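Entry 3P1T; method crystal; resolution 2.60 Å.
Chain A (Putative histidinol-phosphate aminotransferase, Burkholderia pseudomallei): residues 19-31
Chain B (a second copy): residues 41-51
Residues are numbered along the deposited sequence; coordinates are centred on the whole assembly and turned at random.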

# COMPACT_ATOMS: atom_id res chain seq x y z
N VAL A 19 9.97 6.84 -27.60
CA VAL A 19 11.06 6.78 -26.62
C VAL A 19 10.68 7.64 -25.41
O VAL A 19 10.39 8.83 -25.57
CB VAL A 19 12.39 7.25 -27.31
CG1 VAL A 19 13.48 7.60 -26.31
CG2 VAL A 19 12.90 6.21 -28.31
N CYS A 20 10.66 7.03 -24.20
CA CYS A 20 10.36 7.74 -22.94
C CYS A 20 11.59 7.71 -22.06
O CYS A 20 12.03 6.66 -21.59
CB CYS A 20 9.13 7.17 -22.22
SG CYS A 20 8.60 8.13 -20.75
N LEU A 21 12.16 8.89 -21.87
CA LEU A 21 13.30 9.18 -21.02
C LEU A 21 12.88 10.30 -20.08
O LEU A 21 13.56 11.32 -20.01
CB LEU A 21 14.54 9.57 -21.89
CG LEU A 21 14.96 8.69 -23.06
CD1 LEU A 21 15.92 9.42 -23.96
CD2 LEU A 21 15.60 7.40 -22.59
N ALA A 22 11.72 10.14 -19.43
CA ALA A 22 11.14 11.20 -18.59
C ALA A 22 10.90 10.80 -17.12
O ALA A 22 10.75 11.71 -16.31
CB ALA A 22 9.82 11.65 -19.19
N PHE A 23 10.81 9.48 -16.78
CA PHE A 23 10.45 9.10 -15.41
C PHE A 23 11.54 8.31 -14.67
O PHE A 23 11.25 7.78 -13.59
CB PHE A 23 9.16 8.27 -15.39
CG PHE A 23 8.01 9.04 -15.97
CD1 PHE A 23 7.45 10.11 -15.29
CD2 PHE A 23 7.52 8.73 -17.23
CE1 PHE A 23 6.43 10.86 -15.86
CE2 PHE A 23 6.47 9.46 -17.79
CZ PHE A 23 5.94 10.53 -17.10
N ASN A 24 12.78 8.29 -15.19
CA ASN A 24 13.94 7.65 -14.56
C ASN A 24 13.68 6.16 -14.30
O ASN A 24 14.17 5.61 -13.29
CB ASN A 24 14.32 8.36 -13.23
CG ASN A 24 14.73 9.80 -13.38
OD1 ASN A 24 15.27 10.23 -14.41
ND2 ASN A 24 14.51 10.57 -12.34
N GLU A 25 12.94 5.50 -15.20
CA GLU A 25 12.63 4.08 -15.04
C GLU A 25 13.81 3.21 -15.49
O GLU A 25 14.65 3.66 -16.29
CB GLU A 25 11.37 3.72 -15.85
CG GLU A 25 10.08 4.37 -15.36
CD GLU A 25 8.97 4.50 -16.39
OE1 GLU A 25 9.27 4.86 -17.55
OE2 GLU A 25 7.79 4.31 -16.02
N ASN A 26 13.89 1.97 -14.97
CA ASN A 26 14.90 1.00 -15.41
C ASN A 26 14.46 0.55 -16.82
O ASN A 26 13.32 0.09 -16.94
CB ASN A 26 15.05 -0.16 -14.41
CG ASN A 26 16.08 -1.19 -14.79
OD1 ASN A 26 16.19 -1.63 -15.93
ND2 ASN A 26 16.82 -1.66 -13.80
N PRO A 27 15.27 0.77 -17.89
CA PRO A 27 14.77 0.49 -19.25
C PRO A 27 14.91 -0.96 -19.69
O PRO A 27 14.39 -1.33 -20.76
CB PRO A 27 15.67 1.37 -20.12
CG PRO A 27 16.96 1.41 -19.40
CD PRO A 27 16.62 1.39 -17.94
N GLU A 28 15.61 -1.79 -18.89
CA GLU A 28 15.86 -3.20 -19.19
C GLU A 28 14.61 -4.03 -19.07
O GLU A 28 13.67 -3.66 -18.35
CB GLU A 28 16.95 -3.81 -18.27
CG GLU A 28 18.23 -3.00 -18.15
CD GLU A 28 18.96 -2.55 -19.41
OE1 GLU A 28 18.90 -3.27 -20.44
OE2 GLU A 28 19.62 -1.49 -19.35
N ALA A 29 14.61 -5.19 -19.74
CA ALA A 29 13.52 -6.15 -19.64
C ALA A 29 13.53 -6.79 -18.25
O ALA A 29 14.61 -6.94 -17.66
CB ALA A 29 13.66 -7.20 -20.73
N VAL A 30 12.34 -7.11 -17.71
CA VAL A 30 12.21 -7.71 -16.38
C VAL A 30 12.80 -9.13 -16.46
O VAL A 30 12.41 -9.90 -17.34
CB VAL A 30 10.74 -7.69 -15.89
CG1 VAL A 30 10.61 -8.30 -14.49
CG2 VAL A 30 10.19 -6.26 -15.90
N GLU A 31 13.77 -9.44 -15.57
CA GLU A 31 14.45 -10.75 -15.53
C GLU A 31 13.45 -11.90 -15.46
O GLU A 31 12.45 -11.79 -14.73
CB GLU A 31 15.43 -10.83 -14.35
CG GLU A 31 16.76 -10.16 -14.60
CD GLU A 31 17.61 -10.77 -15.70
OE1 GLU A 31 18.10 -11.92 -15.51
OE2 GLU A 31 17.84 -10.09 -16.72
N ALA B 41 1.29 -8.69 -16.49
CA ALA B 41 1.69 -7.45 -15.83
C ALA B 41 3.14 -7.55 -15.32
O ALA B 41 3.82 -6.53 -15.23
CB ALA B 41 0.74 -7.13 -14.68
N ALA B 42 3.60 -8.77 -14.99
CA ALA B 42 4.93 -9.05 -14.45
C ALA B 42 6.03 -8.58 -15.41
O ALA B 42 7.09 -8.17 -14.94
CB ALA B 42 5.09 -10.53 -14.17
N ALA B 43 5.78 -8.56 -16.71
CA ALA B 43 6.77 -8.15 -17.70
C ALA B 43 6.93 -6.61 -17.79
O ALA B 43 7.84 -6.12 -18.47
CB ALA B 43 6.37 -8.70 -19.05
N ARG B 44 6.06 -5.85 -17.10
CA ARG B 44 6.09 -4.38 -17.13
C ARG B 44 6.16 -3.74 -15.72
O ARG B 44 5.86 -2.56 -15.58
CB ARG B 44 4.84 -3.86 -17.87
CG ARG B 44 4.83 -4.19 -19.35
CD ARG B 44 3.50 -3.80 -19.95
NE ARG B 44 2.98 -4.85 -20.82
N ILE B 45 6.64 -4.48 -14.70
CA ILE B 45 6.73 -3.98 -13.32
C ILE B 45 7.80 -2.87 -13.20
O ILE B 45 7.80 -2.15 -12.19
CB ILE B 45 6.99 -5.10 -12.28
CG1 ILE B 45 8.33 -5.82 -12.54
CG2 ILE B 45 5.81 -6.04 -12.20
CD1 ILE B 45 8.73 -6.81 -11.50
N ASN B 46 8.65 -2.68 -14.23
CA ASN B 46 9.70 -1.66 -14.25
C ASN B 46 9.16 -0.26 -14.59
O ASN B 46 9.91 0.71 -14.49
CB ASN B 46 10.80 -2.04 -15.27
CG ASN B 46 10.35 -2.19 -16.71
OD1 ASN B 46 9.31 -2.76 -17.02
ND2 ASN B 46 11.16 -1.73 -17.62
N ARG B 47 7.87 -0.18 -15.00
CA ARG B 47 7.22 1.06 -15.41
C ARG B 47 6.06 1.43 -14.48
O ARG B 47 5.32 0.54 -14.03
CB ARG B 47 6.68 0.93 -16.85
CG ARG B 47 7.66 0.50 -17.95
CD ARG B 47 8.63 1.58 -18.39
NE ARG B 47 9.54 1.08 -19.42
CZ ARG B 47 10.53 1.78 -19.95
NH1 ARG B 47 10.77 3.03 -19.54
NH2 ARG B 47 11.31 1.24 -20.88
N TYR B 48 5.85 2.73 -14.26
CA TYR B 48 4.73 3.21 -13.44
C TYR B 48 3.39 2.87 -14.15
O TYR B 48 3.30 3.02 -15.38
CB TYR B 48 4.86 4.71 -13.13
CG TYR B 48 5.99 5.04 -12.18
CD1 TYR B 48 5.85 4.84 -10.80
CD2 TYR B 48 7.18 5.60 -12.65
CE1 TYR B 48 6.89 5.15 -9.92
CE2 TYR B 48 8.23 5.91 -11.77
CZ TYR B 48 8.07 5.70 -10.41
OH TYR B 48 9.08 6.03 -9.52
N PRO B 49 2.36 2.37 -13.40
CA PRO B 49 1.10 1.99 -14.07
C PRO B 49 0.20 3.21 -14.34
O PRO B 49 -0.94 3.26 -13.86
CB PRO B 49 0.47 1.02 -13.05
CG PRO B 49 0.94 1.50 -11.72
CD PRO B 49 2.30 2.11 -11.94
N PHE B 50 0.71 4.18 -15.11
CA PHE B 50 0.01 5.44 -15.40
C PHE B 50 -1.28 5.24 -16.20
O PHE B 50 -2.21 6.03 -16.04
CB PHE B 50 0.91 6.42 -16.16
CG PHE B 50 2.04 7.04 -15.36
CD1 PHE B 50 1.78 7.69 -14.16
CD2 PHE B 50 3.34 7.04 -15.84
CE1 PHE B 50 2.81 8.28 -13.43
CE2 PHE B 50 4.38 7.63 -15.10
CZ PHE B 50 4.10 8.24 -13.90
N ASP B 51 -1.35 4.20 -17.04
CA ASP B 51 -2.56 3.95 -17.81
C ASP B 51 -3.47 2.95 -17.08
O ASP B 51 -4.70 3.10 -17.16
CB ASP B 51 -2.20 3.44 -19.21
CG ASP B 51 -1.54 4.49 -20.09
OD1 ASP B 51 -2.10 5.60 -20.22
OD2 ASP B 51 -0.48 4.18 -20.68
O HOH W 1 5.21 4.38 -16.79
O HOH W 2 10.23 -7.12 -19.69

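Chain A enters the contact from a short strand that includes Val A19 and Cys A20, and most of its partners lie on the irregular segment of chain B that follows Ala B43. Phe A23 is the first residue to make a substantial contact. One face of its ring receives the edge of Phe B50, with CZ of Phe A23 3.9 Å from CE2 of Phe B50, the centroids 4.8 Å apart and the planes at 51°. Such tilted packing suits aromatic rings, because the slightly positive hydrogens at one ring's edge meet the electron-rich face of the other.

Glu A25 is the polar centre of the contact, and its carboxylate can serve two donors at once. OE1 forms a salt bridge with NH1 of Arg B47 at 3.1 Å, a well-aligned hydrogen bond near the plane of the guanidinium; OE2 accepts from the backbone N of Tyr B48, also at 3.1 Å. Water 1 donates to OE2 of Glu A25 and to O of Tyr B48, each at 2.7 Å, so the carboxylate is tied to both backbone polar groups of that tyrosine, one directly and one through water.

At Asn A26 the backbone does the binding: its O accepts from ND2 of Asn B46 at 2.9 Å and also lies over one face of the Arg B47 guanidinium. OD1 of Asn A26 accepts from N of Glu A28 at 3.0 Å, a bond within chain A, while ND2 is satisfied elsewhere in the structure. Pro A27 packs its CA 3.9 Å from NH2 of Arg B47.

Val A30 closes the contact. Its compact, branched side chain places CG1 3.8 Å from CD1 of Ile B45 and CG2 3.5 Å from O of Ala B43. Water 2 links the backbones here, accepting from N of Val A30 and donating to O of Ala B43, both at 2.9 Å.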